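Malonate decarboxylase subunit alpha (Acinetobacter baumannii ATCC 17978, PDB 6MPR) probably serves as the acyl carrier protein transferase subunit of a biotin-independent malonate decarboxylase, exchanging acetyl for malonyl groups during malonate breakdown. Local coordinates at residues A[278-283]-A[540-545]; A[234-239]-A[302-307]; A[247-252]-A[433-438]; A[264-269]-A[296-301]; A[361-366]-A[427-432]. All blocks are in the same frame, centred on the assembly; numbering follows the deposited sequence.

Overall arrangement
Contacts 4 and 5 form the buried centre of the mixed sheet, where strands 265-268 and 363-366 lie side by side and backbone hydrogen bonds set the parallel register. Contact 3, also buried, continues from strand 429-433 and relies on methionine packing with helix 244-261, without a cross-contact hydrogen bond. Contact 2 is a buried meeting of two loops bridged by water. Contact 1, partly buried, its centre about 24 Å from that of the chain, joins helix 272-287 to a late loop through two hydrogen bonds and leucine, isoleucine and alanine packing. Glu278 of contact 1 ties three contacts together, bonding to His303 and Thr305 of contact 2 and His268 of contact 4.

Contact 1: residues A[278-283]-A[540-545]; sequences ELILPT and ELLAAK
Leu279 and Leu542 cross obliquely where a kinked, pi-type turn of helix 272-287 meets the 3-10 turn and loop that precede helix 547-553. The CD2 methyl of Leu542 reaches back to Leu279 CB at 3.7 Å, although the CB of Leu542 itself points away from the helix. Leu279 CG stands anti to its carbonyl carbon (chi1 -73°), and its CD2 comes 4.1 Å from Ala544 CB. Beside this pair, Ile280 turns its CG2 branch to Leu541 CB at 4.0 Å; its other branch packs on helix 244-261. A backbone bond pins the loop: Thr283 N turns to Ile280 O instead of making the regular i to i+4 bond to Leu279 O, and that oxygen receives Ala543 N at 2.9 Å. One turn on, Thr283 OG1 donates to Leu541 O in the carbonyl plane; at 2.5 Å the bond is unusually short, and its exact length is doubtful. The loop is closed on its far side by Lys545, whose NZ reaches Leu542 O at 2.7 Å. Ala544 O is buried here without a polar partner in the model, with Leu279 CD1 3.8 Å away.

Contact 2: residues A[234-239]-A[302-307]; sequences LFTRDP and PHPTLI
Phe235 and His303 bring the two backbones to 5.8 Å between CA atoms, and the separation widens to 7.0 Å between the CA atoms of Arg237 and Thr305. This is a loop-to-loop contact: 234-239 belongs to the connection from the all-parallel sheet that holds strand 221-224 to helix 244-261, whereas 302-307 leads from strand 297-299 of the mixed sheet into helix 307-311. No direct hydrogen bond joins them. The Phe235 and His303 side chains cross obliquely, with NE2 of His303 at the edge of the phenyl ring, near its plane and 3.9 Å from CD2. The other ring nitrogen, ND1, is hydrogen-bonded to Glu278. Pro304 packs across Thr236 at about a right angle, its CG 3.5 Å from Thr236 OG1, a hydroxyl that is hydrogen-bonded to Glu324. Thr305 divides its two branches: CG2, anti to its carbonyl carbon, touches Arg237 O at 3.3 Å, while OG1 is hydrogen-bonded to Glu278 and to a bridging water. This one water joins the backbone of 235-237 to the Thr305 side chain. It donates to Phe235 O at 2.8 Å, accepts from Arg237 N, and donates its other hydrogen to Thr305 OG1 at 3.2 Å.

Contact 3: residues A[247-252]-A[433-438]; sequences VLMAMM and MVETFQ
Met249 projects from helix 244-261 toward Met433, Val434 and Glu435, at the end of strand 429-433 and the start of the loop after it, so that a helix packs on a strand end in an alpha/beta layered fold. Its CB meets the CE methyl of Met433 at 3.5 Å, tighter than usual for two carbons. CG then lies anti to the carbonyl carbon (chi1 -69°), and the chain continues nearly straight to SD. The sulfur rests 3.7 Å from Glu435 CG, with the Met249 and Glu435 side chains crossing at about a right angle. A bend at chi3 (71°) turns CE aside: the methyl comes 3.6 Å from Val434 O and 3.7 Å from Met433 CG. The two methionines are thus interleaved, each methyl lying against an inner part of the other residue. Met433, with CG anti to its backbone N and an extended chain beyond, reaches right to the helix backbone. Around them, Leu476 of strand 474-477 and Asn273 of helix 272-287 also touch Met433. No hydrogen bond crosses this contact; at the helix surface, Met433 CE lies 3.6 Å from Ala250 N and 3.4 Å from Met249 C.

Contact 4: residues A[264-269]-A[296-301]; sequences QSLNHG and RNWTLN
Gln264 O is gripped by two backbone donors at once, Arg296 N at 2.8 Å and Asn297 N at 3.1 Å, where two neighbouring parallel strands begin. The side chains of Gln264 and Arg296 repeat the pairing: they run side by side, and OE1 lies in the guanidinium plane, where it takes NE at 2.8 Å in a nearly straight bond (163°) and NH2 more obliquely. Arg296 NH1 goes on to a salt bridge with Glu316, and Gln264 NE2 is held by the Asn262 and Lys293 carbonyls. Further along, Leu266 N binds Asn297 O and Thr299 N binds Leu266 O. Beyond the last backbone bond, the side chain of Asn267 takes over: ND2 meets Thr299 O at 2.7 Å and 177°. On one face of the sheet, Leu266 CD2 sits above the centre of the six-membered ring of Trp298, 3.5 Å from its centroid, a CH-pi contact. The same indole turns its edge to the face of His268 in a T-shaped stack, with centroids 4.9 Å apart and planes at 82°. His268 is fixed from both nitrogens, NE2 by Tyr258 and ND1 by Glu278, which should hold its rotation. The other face, with Ser265 and Asn297, packs on Val152 of the second subunit. Together, strand 265-268, helix 272-287 and strand 297-299 make a beta-alpha-beta unit, the classic building block of parallel alpha/beta sheets.

Contact 5: residues A[361-366]-A[427-432]; sequences VDLFIG and KKLVVQ
Leu363, Ile365, Leu429 and Val431 share one face of two adjacent parallel strands, and there the packing is close. Ile365 and Val431 lie side by side, pointing the same way, with Ile365 CD1 3.6 Å from Val431 CG1; CG1 of each is anti to its backbone N (chi1 179° in Ile365). CD1 of Leu363 touches both Leu429 CB and Val431 CG2, 3.8 Å from the latter. Helix 244-261 covers this face through Ile257 and Tyr258. Four backbone bonds run between the strands, among them Phe364 N to Leu429 O at 2.9 Å and Val431 N to Phe364 O at 2.8 Å. The opposite face is looser. Val430 CG1 meets the edge of the Phe364 ring at 4.4 Å from CD2, and Gly366 N lies over one face of that ring, toward its rim. Lys428 runs extended along this side past the Asp362 carbonyl, with CG 3.5 Å from Asp362 O, and a bound water lies here: it donates to Leu363 O at 3.0 Å and accepts a weak bond from Lys428 NZ. The same ammonium is hydrogen-bonded to Gly357 O and Met394 O, whereas Asp362 turns its carboxylate to Thr405 and to Gln264 N of the next strand. The chemistry implies that backbone bonds fix the register and aliphatic branches seal one face, while the buried lysine charge is probably eased by carbonyl dipoles and water.

Contact 1: residues A[278-283]-A[540-545]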
# COMPACT_ATOMS: atom_id res chain seq x y z
N GLU A 278 16.60 17.20 11.31
CA GLU A 278 17.19 17.38 9.99
C GLU A 278 18.35 18.37 10.02
O GLU A 278 19.39 18.15 9.38
CB GLU A 278 16.11 17.83 9.00
CG GLU A 278 14.94 16.82 8.88
CD GLU A 278 13.70 17.38 8.21
OE1 GLU A 278 13.78 18.40 7.51
OE2 GLU A 278 12.62 16.77 8.40
N LEU A 279 18.20 19.46 10.77
CA LEU A 279 19.19 20.53 10.79
C LEU A 279 20.37 20.27 11.73
O LEU A 279 21.39 20.98 11.62
CB LEU A 279 18.54 21.86 11.16
CG LEU A 279 17.68 22.43 10.02
CD1 LEU A 279 16.88 23.65 10.48
CD2 LEU A 279 18.57 22.78 8.83
N ILE A 280 20.30 19.29 12.63
CA ILE A 280 21.46 18.98 13.45
C ILE A 280 22.13 17.67 13.06
O ILE A 280 23.16 17.34 13.64
CB ILE A 280 21.15 19.00 14.97
CG1 ILE A 280 20.29 17.81 15.39
CG2 ILE A 280 20.55 20.33 15.41
CD1 ILE A 280 20.17 17.66 16.88
N LEU A 281 21.60 16.93 12.09
CA LEU A 281 22.38 15.83 11.55
C LEU A 281 23.78 16.27 11.12
O LEU A 281 24.75 15.62 11.52
CB LEU A 281 21.63 15.16 10.39
CG LEU A 281 20.51 14.22 10.80
CD1 LEU A 281 19.77 13.79 9.55
CD2 LEU A 281 21.08 13.01 11.55
N PRO A 282 23.96 17.36 10.35
CA PRO A 282 25.31 17.69 9.88
C PRO A 282 26.20 18.31 10.95
O PRO A 282 27.39 18.55 10.67
CB PRO A 282 25.05 18.70 8.75
CG PRO A 282 23.59 18.55 8.40
CD PRO A 282 22.94 18.21 9.70
N THR A 283 25.68 18.58 12.14
CA THR A 283 26.48 19.15 13.23
C THR A 283 26.57 18.15 14.37
O THR A 283 27.62 17.53 14.57
CB THR A 283 25.88 20.47 13.72
OG1 THR A 283 24.50 20.27 14.04
CG2 THR A 283 25.98 21.54 12.64
N GLU A 540 22.68 27.21 18.34
CA GLU A 540 23.98 27.18 17.66
C GLU A 540 24.26 25.83 17.01
O GLU A 540 25.11 25.75 16.11
CB GLU A 540 25.10 27.54 18.64
CG GLU A 540 25.21 29.04 18.90
CD GLU A 540 25.41 29.83 17.61
OE1 GLU A 540 26.45 29.65 16.94
OE2 GLU A 540 24.51 30.62 17.26
N LEU A 541 23.56 24.77 17.44
CA LEU A 541 23.73 23.46 16.81
C LEU A 541 23.07 23.38 15.44
O LEU A 541 23.43 22.50 14.64
CB LEU A 541 23.15 22.37 17.71
CG LEU A 541 24.11 21.66 18.65
CD1 LEU A 541 23.40 20.53 19.35
CD2 LEU A 541 25.33 21.15 17.87
N LEU A 542 22.09 24.24 15.15
CA LEU A 542 21.40 24.18 13.87
C LEU A 542 22.34 24.52 12.72
O LEU A 542 23.04 25.53 12.76
CB LEU A 542 20.21 25.14 13.89
CG LEU A 542 19.10 24.81 14.88
CD1 LEU A 542 18.18 26.01 15.04
CD2 LEU A 542 18.29 23.58 14.42
N ALA A 543 22.35 23.67 11.68
CA ALA A 543 23.16 23.97 10.50
C ALA A 543 22.68 25.23 9.79
O ALA A 543 23.46 25.90 9.12
CB ALA A 543 23.13 22.79 9.52
N ALA A 544 21.39 25.55 9.91
CA ALA A 544 20.84 26.79 9.39
C ALA A 544 19.94 27.39 10.46
O ALA A 544 19.10 26.70 11.04
CB ALA A 544 20.04 26.54 8.10
N LYS A 545 20.12 28.69 10.73
CA LYS A 545 19.38 29.41 11.75
C LYS A 545 18.13 30.11 11.21
O LYS A 545 17.29 30.55 12.01
CB LYS A 545 20.28 30.46 12.41
CG LYS A 545 21.13 29.96 13.56
CD LYS A 545 22.16 28.96 13.10
CE LYS A 545 23.21 28.70 14.17
NZ LYS A 545 24.28 27.81 13.66

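Contact 2: residues A[234-239]-A[302-307]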
# COMPACT_ATOMS: atom_id res chain seq x y z
N LEU A 234 3.31 23.80 2.57
CA LEU A 234 2.94 23.09 3.79
C LEU A 234 4.07 22.26 4.38
O LEU A 234 3.89 21.68 5.46
CB LEU A 234 1.73 22.19 3.50
CG LEU A 234 0.49 22.91 2.98
CD1 LEU A 234 -0.58 21.90 2.59
CD2 LEU A 234 -0.05 23.90 4.03
N PHE A 235 5.23 22.18 3.71
CA PHE A 235 6.31 21.30 4.14
C PHE A 235 7.59 22.09 4.41
O PHE A 235 8.70 21.56 4.31
CB PHE A 235 6.52 20.18 3.13
CG PHE A 235 5.38 19.20 3.15
CD1 PHE A 235 4.23 19.43 2.41
CD2 PHE A 235 5.41 18.11 4.00
CE1 PHE A 235 3.17 18.55 2.48
CE2 PHE A 235 4.34 17.23 4.08
CZ PHE A 235 3.22 17.46 3.31
N THR A 236 7.42 23.35 4.80
CA THR A 236 8.51 24.25 5.13
C THR A 236 8.34 24.70 6.57
O THR A 236 7.26 25.17 6.96
CB THR A 236 8.53 25.46 4.18
OG1 THR A 236 8.62 24.98 2.83
CG2 THR A 236 9.72 26.37 4.49
N ARG A 237 9.37 24.51 7.38
CA ARG A 237 9.41 25.08 8.72
C ARG A 237 10.54 26.09 8.78
O ARG A 237 11.68 25.79 8.40
CB ARG A 237 9.60 23.99 9.78
CG ARG A 237 8.36 23.11 9.97
CD ARG A 237 7.19 23.91 10.53
NE ARG A 237 5.96 23.12 10.63
CZ ARG A 237 5.10 22.96 9.63
NH1 ARG A 237 5.34 23.54 8.46
NH2 ARG A 237 4.00 22.23 9.80
N ASP A 238 10.22 27.30 9.21
CA ASP A 238 11.22 28.37 9.32
C ASP A 238 12.20 28.06 10.45
O ASP A 238 11.79 28.07 11.62
CB ASP A 238 10.52 29.70 9.59
CG ASP A 238 11.47 30.90 9.47
OD1 ASP A 238 12.68 30.76 9.73
OD2 ASP A 238 10.98 31.98 9.11
N PRO A 239 13.48 27.82 10.15
CA PRO A 239 14.45 27.55 11.22
C PRO A 239 14.49 28.60 12.32
O PRO A 239 14.90 28.28 13.44
CB PRO A 239 15.79 27.48 10.46
CG PRO A 239 15.40 27.08 9.07
CD PRO A 239 14.10 27.76 8.82
N PRO A 302 10.26 17.48 -0.33
CA PRO A 302 11.57 18.17 -0.30
C PRO A 302 11.62 19.29 0.74
O PRO A 302 11.50 20.49 0.45
CB PRO A 302 11.71 18.71 -1.72
CG PRO A 302 10.61 18.08 -2.52
CD PRO A 302 9.52 17.84 -1.55
N HIS A 303 11.79 18.90 2.00
CA HIS A 303 11.85 19.87 3.09
C HIS A 303 13.03 20.80 2.84
O HIS A 303 14.16 20.31 2.66
CB HIS A 303 12.06 19.17 4.44
CG HIS A 303 10.89 18.37 4.92
ND1 HIS A 303 10.85 17.82 6.19
CD2 HIS A 303 9.72 18.03 4.32
CE1 HIS A 303 9.70 17.17 6.34
NE2 HIS A 303 9.01 17.28 5.23
N PRO A 304 12.83 22.12 2.82
CA PRO A 304 14.00 23.01 2.77
C PRO A 304 14.93 22.77 3.95
O PRO A 304 16.15 22.95 3.82
CB PRO A 304 13.39 24.42 2.80
CG PRO A 304 12.02 24.21 2.21
CD PRO A 304 11.58 22.90 2.82
N THR A 305 14.39 22.34 5.09
CA THR A 305 15.26 22.10 6.24
C THR A 305 16.13 20.86 6.07
O THR A 305 17.04 20.66 6.88
CB THR A 305 14.46 21.98 7.53
OG1 THR A 305 13.46 20.95 7.41
CG2 THR A 305 13.79 23.30 7.86
N LEU A 306 15.89 20.04 5.04
CA LEU A 306 16.79 18.93 4.72
C LEU A 306 17.97 19.35 3.85
O LEU A 306 18.88 18.54 3.63
CB LEU A 306 16.01 17.79 4.02
CG LEU A 306 16.64 16.39 4.04
CD1 LEU A 306 16.68 15.86 5.47
CD2 LEU A 306 15.83 15.45 3.13
N ILE A 307 18.00 20.58 3.34
CA ILE A 307 19.07 20.99 2.43
C ILE A 307 20.47 20.77 3.02
O ILE A 307 21.32 20.19 2.34
CB ILE A 307 18.84 22.42 1.94
CG1 ILE A 307 17.61 22.47 1.02
CG2 ILE A 307 20.07 22.96 1.21
CD1 ILE A 307 17.23 23.86 0.56
O HOH W 1 10.88 22.14 5.98

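Contact 3: residues A[247-252]-A[433-438]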
# COMPACT_ATOMS: atom_id res chain seq x y z
N VAL A 247 15.71 21.35 19.82
CA VAL A 247 17.06 20.84 19.63
C VAL A 247 17.37 19.71 20.61
O VAL A 247 17.94 18.68 20.24
CB VAL A 247 18.08 21.98 19.76
CG1 VAL A 247 19.51 21.46 19.70
CG2 VAL A 247 17.82 23.04 18.69
N LEU A 248 16.99 19.89 21.88
CA LEU A 248 17.21 18.85 22.89
C LEU A 248 16.52 17.55 22.50
O LEU A 248 17.12 16.47 22.54
CB LEU A 248 16.72 19.34 24.25
CG LEU A 248 16.85 18.41 25.47
CD1 LEU A 248 18.29 18.10 25.79
CD2 LEU A 248 16.14 19.05 26.70
N MET A 249 15.25 17.64 22.10
CA MET A 249 14.52 16.45 21.70
C MET A 249 15.12 15.83 20.45
O MET A 249 15.18 14.60 20.33
CB MET A 249 13.04 16.80 21.51
CG MET A 249 12.34 17.13 22.83
SD MET A 249 10.72 17.87 22.57
CE MET A 249 9.81 16.46 21.96
N ALA A 250 15.58 16.67 19.51
CA ALA A 250 16.24 16.16 18.30
C ALA A 250 17.54 15.44 18.63
O ALA A 250 17.85 14.40 18.03
CB ALA A 250 16.49 17.32 17.34
N MET A 251 18.32 15.95 19.59
CA MET A 251 19.53 15.25 20.01
C MET A 251 19.20 13.87 20.58
O MET A 251 19.88 12.89 20.27
CB MET A 251 20.29 16.07 21.06
CG MET A 251 21.01 17.29 20.51
SD MET A 251 21.47 18.44 21.83
CE MET A 251 23.14 17.90 22.23
N MET A 252 18.17 13.79 21.43
CA MET A 252 17.78 12.50 22.00
C MET A 252 17.25 11.54 20.93
O MET A 252 17.51 10.33 21.01
CB MET A 252 16.76 12.72 23.10
CG MET A 252 17.36 13.45 24.31
SD MET A 252 16.30 13.36 25.77
CE MET A 252 15.02 14.53 25.34
N MET A 433 6.96 11.93 19.15
CA MET A 433 7.92 12.93 19.63
C MET A 433 7.12 14.20 19.91
O MET A 433 6.73 14.92 18.99
CB MET A 433 9.02 13.18 18.59
CG MET A 433 9.96 14.30 18.92
SD MET A 433 11.16 14.45 17.57
CE MET A 433 12.41 15.42 18.36
N VAL A 434 6.89 14.47 21.20
CA VAL A 434 5.88 15.43 21.61
C VAL A 434 6.36 16.12 22.90
O VAL A 434 6.91 15.46 23.78
CB VAL A 434 4.54 14.65 21.76
CG1 VAL A 434 4.18 14.38 23.19
CG2 VAL A 434 3.42 15.28 20.91
N GLU A 435 6.16 17.43 22.99
CA GLU A 435 6.42 18.10 24.26
C GLU A 435 5.26 17.82 25.22
O GLU A 435 4.15 17.47 24.81
CB GLU A 435 6.61 19.61 24.09
CG GLU A 435 7.74 20.01 23.14
CD GLU A 435 7.70 21.47 22.75
OE1 GLU A 435 7.76 22.34 23.65
OE2 GLU A 435 7.59 21.75 21.53
N THR A 436 5.54 17.94 26.52
CA THR A 436 4.54 17.54 27.50
C THR A 436 3.35 18.50 27.52
O THR A 436 2.24 18.08 27.87
CB THR A 436 5.17 17.40 28.89
OG1 THR A 436 5.79 18.64 29.29
CG2 THR A 436 6.22 16.29 28.84
N PHE A 437 3.54 19.75 27.13
CA PHE A 437 2.44 20.68 26.97
C PHE A 437 2.45 21.27 25.57
O PHE A 437 3.52 21.50 25.00
CB PHE A 437 2.48 21.81 28.01
CG PHE A 437 2.06 21.37 29.37
CD1 PHE A 437 2.94 20.67 30.19
CD2 PHE A 437 0.78 21.64 29.84
CE1 PHE A 437 2.56 20.27 31.45
CE2 PHE A 437 0.39 21.23 31.09
CZ PHE A 437 1.28 20.55 31.90
N GLN A 438 1.25 21.48 25.04
CA GLN A 438 1.06 21.97 23.69
C GLN A 438 1.18 23.49 23.64
O GLN A 438 1.23 24.18 24.66
CB GLN A 438 -0.29 21.52 23.15
CG GLN A 438 -0.34 20.06 22.77
CD GLN A 438 0.68 19.72 21.71
OE1 GLN A 438 0.85 20.46 20.74
NE2 GLN A 438 1.38 18.61 21.89

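Contact 4: residues A[264-269]-A[296-301]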
# COMPACT_ATOMS: atom_id res chain seq x y z
N GLN A 264 18.27 3.30 9.07
CA GLN A 264 18.76 3.66 7.74
C GLN A 264 17.75 4.43 6.92
O GLN A 264 18.15 5.20 6.02
CB GLN A 264 19.13 2.41 6.93
CG GLN A 264 20.08 1.46 7.60
CD GLN A 264 21.39 2.13 7.92
OE1 GLN A 264 22.09 2.59 7.02
NE2 GLN A 264 21.72 2.21 9.21
N SER A 265 16.46 4.21 7.15
CA SER A 265 15.40 4.76 6.31
C SER A 265 14.26 5.23 7.19
O SER A 265 13.97 4.63 8.23
CB SER A 265 14.89 3.71 5.31
OG SER A 265 14.49 2.53 5.96
N LEU A 266 13.60 6.32 6.78
CA LEU A 266 12.63 6.91 7.70
C LEU A 266 11.76 7.94 6.98
O LEU A 266 12.09 8.42 5.89
CB LEU A 266 13.32 7.56 8.90
CG LEU A 266 14.09 8.88 8.68
CD1 LEU A 266 14.56 9.39 10.02
CD2 LEU A 266 15.29 8.75 7.72
N ASN A 267 10.64 8.25 7.63
CA ASN A 267 9.82 9.42 7.35
C ASN A 267 9.76 10.30 8.59
O ASN A 267 9.71 9.80 9.72
CB ASN A 267 8.42 8.99 6.92
CG ASN A 267 7.44 10.16 6.85
OD1 ASN A 267 6.59 10.33 7.73
ND2 ASN A 267 7.52 10.95 5.77
N HIS A 268 9.78 11.61 8.38
CA HIS A 268 9.54 12.61 9.41
C HIS A 268 8.18 13.24 9.19
O HIS A 268 7.92 13.76 8.10
CB HIS A 268 10.56 13.76 9.36
CG HIS A 268 11.89 13.44 9.96
ND1 HIS A 268 12.92 14.36 9.97
CD2 HIS A 268 12.36 12.33 10.59
CE1 HIS A 268 13.97 13.82 10.58
NE2 HIS A 268 13.65 12.60 10.97
N GLY A 269 7.33 13.23 10.22
CA GLY A 269 6.18 14.13 10.22
C GLY A 269 6.65 15.56 10.40
O GLY A 269 7.48 15.85 11.27
N ARG A 296 19.83 7.39 5.66
CA ARG A 296 20.29 7.44 4.27
C ARG A 296 19.15 7.59 3.27
O ARG A 296 19.26 8.37 2.32
CB ARG A 296 21.09 6.18 3.96
CG ARG A 296 22.36 6.09 4.77
CD ARG A 296 23.28 5.01 4.23
NE ARG A 296 22.75 3.69 4.50
CZ ARG A 296 22.37 2.82 3.57
NH1 ARG A 296 22.48 3.14 2.28
NH2 ARG A 296 21.89 1.64 3.92
N ASN A 297 18.04 6.88 3.47
CA ASN A 297 16.98 6.79 2.48
C ASN A 297 15.67 7.29 3.07
O ASN A 297 15.25 6.83 4.13
CB ASN A 297 16.86 5.35 1.99
CG ASN A 297 18.18 4.79 1.55
OD1 ASN A 297 18.76 5.25 0.57
ND2 ASN A 297 18.69 3.80 2.28
N TRP A 298 15.02 8.22 2.37
CA TRP A 298 13.88 8.92 2.94
C TRP A 298 12.63 8.78 2.07
O TRP A 298 12.70 8.73 0.84
CB TRP A 298 14.21 10.41 3.11
CG TRP A 298 15.36 10.71 4.04
CD1 TRP A 298 16.70 10.42 3.84
CD2 TRP A 298 15.28 11.39 5.28
NE1 TRP A 298 17.44 10.87 4.90
CE2 TRP A 298 16.60 11.49 5.80
CE3 TRP A 298 14.22 11.94 6.02
CZ2 TRP A 298 16.87 12.11 7.01
CZ3 TRP A 298 14.50 12.55 7.23
CH2 TRP A 298 15.82 12.64 7.71
N THR A 299 11.49 8.72 2.74
CA THR A 299 10.20 9.01 2.13
C THR A 299 9.75 10.33 2.74
O THR A 299 9.42 10.40 3.93
CB THR A 299 9.17 7.90 2.39
OG1 THR A 299 9.04 7.69 3.81
CG2 THR A 299 9.61 6.61 1.73
N LEU A 300 9.77 11.39 1.93
CA LEU A 300 9.66 12.74 2.46
C LEU A 300 9.40 13.71 1.32
O LEU A 300 9.90 13.51 0.21
CB LEU A 300 10.95 13.14 3.20
CG LEU A 300 10.84 14.28 4.21
CD1 LEU A 300 10.32 13.72 5.54
CD2 LEU A 300 12.18 14.93 4.39
N ASN A 301 8.66 14.79 1.59
CA ASN A 301 8.64 15.87 0.62
C ASN A 301 9.99 16.60 0.66
O ASN A 301 10.83 16.34 1.53
CB ASN A 301 7.46 16.80 0.88
CG ASN A 301 6.19 16.29 0.24
OD1 ASN A 301 6.14 15.16 -0.24
ND2 ASN A 301 5.15 17.12 0.23

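Contact 5: residues A[361-366]-A[427-432]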
# COMPACT_ATOMS: atom_id res chain seq x y z
N VAL A 361 10.42 1.46 5.01
CA VAL A 361 11.30 2.27 5.84
C VAL A 361 11.32 1.74 7.28
O VAL A 361 10.37 1.11 7.76
CB VAL A 361 10.97 3.78 5.83
CG1 VAL A 361 10.96 4.32 4.39
CG2 VAL A 361 9.69 4.08 6.56
N ASP A 362 12.42 2.04 7.97
CA ASP A 362 12.63 1.55 9.33
C ASP A 362 11.75 2.27 10.35
O ASP A 362 11.44 1.70 11.40
CB ASP A 362 14.08 1.78 9.77
CG ASP A 362 15.07 0.85 9.11
OD1 ASP A 362 14.68 -0.23 8.62
OD2 ASP A 362 16.27 1.20 9.14
N LEU A 363 11.39 3.53 10.09
CA LEU A 363 10.94 4.37 11.18
C LEU A 363 9.99 5.45 10.68
O LEU A 363 10.17 6.00 9.59
CB LEU A 363 12.14 5.00 11.91
CG LEU A 363 11.87 5.99 13.06
CD1 LEU A 363 12.90 5.79 14.16
CD2 LEU A 363 11.88 7.43 12.56
N PHE A 364 8.97 5.73 11.50
CA PHE A 364 8.20 6.96 11.43
C PHE A 364 8.37 7.71 12.75
O PHE A 364 8.44 7.10 13.82
CB PHE A 364 6.70 6.67 11.19
CG PHE A 364 5.81 7.87 11.41
CD1 PHE A 364 5.83 8.93 10.53
CD2 PHE A 364 4.97 7.92 12.51
CE1 PHE A 364 5.02 10.03 10.73
CE2 PHE A 364 4.17 9.02 12.73
CZ PHE A 364 4.18 10.07 11.83
N ILE A 365 8.44 9.03 12.67
CA ILE A 365 8.48 9.89 13.85
C ILE A 365 7.62 11.12 13.58
O ILE A 365 7.75 11.74 12.52
CB ILE A 365 9.94 10.27 14.24
CG1 ILE A 365 9.98 11.18 15.47
CG2 ILE A 365 10.65 10.91 13.05
CD1 ILE A 365 11.35 11.15 16.16
N GLY A 366 6.73 11.44 14.50
CA GLY A 366 5.91 12.62 14.35
C GLY A 366 5.30 12.99 15.68
O GLY A 366 5.64 12.42 16.72
N LYS A 427 9.50 -5.42 14.19
CA LYS A 427 8.46 -4.40 14.23
C LYS A 427 9.02 -3.10 13.65
O LYS A 427 10.20 -2.77 13.84
CB LYS A 427 7.96 -4.13 15.66
CG LYS A 427 7.56 -5.36 16.47
CD LYS A 427 7.03 -4.93 17.83
CE LYS A 427 6.40 -6.08 18.61
NZ LYS A 427 7.41 -7.00 19.22
N LYS A 428 8.17 -2.35 12.96
CA LYS A 428 8.63 -1.04 12.51
C LYS A 428 8.66 -0.09 13.70
O LYS A 428 7.83 -0.16 14.61
CB LYS A 428 7.71 -0.50 11.43
CG LYS A 428 8.11 0.83 10.81
CD LYS A 428 6.84 1.39 10.14
CE LYS A 428 7.02 2.77 9.62
NZ LYS A 428 5.81 3.12 8.82
N LEU A 429 9.64 0.83 13.69
CA LEU A 429 9.72 1.84 14.75
C LEU A 429 8.72 2.95 14.47
O LEU A 429 8.66 3.49 13.37
CB LEU A 429 11.13 2.42 14.86
CG LEU A 429 12.22 1.49 15.43
CD1 LEU A 429 12.53 0.32 14.48
CD2 LEU A 429 13.48 2.30 15.75
N VAL A 430 7.92 3.27 15.48
CA VAL A 430 6.90 4.30 15.41
C VAL A 430 7.12 5.18 16.64
O VAL A 430 6.93 4.72 17.77
CB VAL A 430 5.49 3.71 15.38
CG1 VAL A 430 4.44 4.77 15.56
CG2 VAL A 430 5.28 2.97 14.06
N VAL A 431 7.58 6.41 16.42
CA VAL A 431 7.99 7.32 17.49
C VAL A 431 6.98 8.45 17.60
O VAL A 431 6.71 9.15 16.62
CB VAL A 431 9.39 7.89 17.23
CG1 VAL A 431 9.85 8.74 18.44
CG2 VAL A 431 10.38 6.77 16.89
N GLN A 432 6.45 8.65 18.80
CA GLN A 432 5.70 9.86 19.12
C GLN A 432 6.64 10.83 19.83
O GLN A 432 7.06 10.59 20.97
CB GLN A 432 4.49 9.56 20.00
CG GLN A 432 3.27 9.11 19.24
CD GLN A 432 2.59 10.26 18.51
OE1 GLN A 432 1.61 10.06 17.79
NE2 GLN A 432 3.10 11.47 18.68
O HOH W 2 7.49 5.61 8.31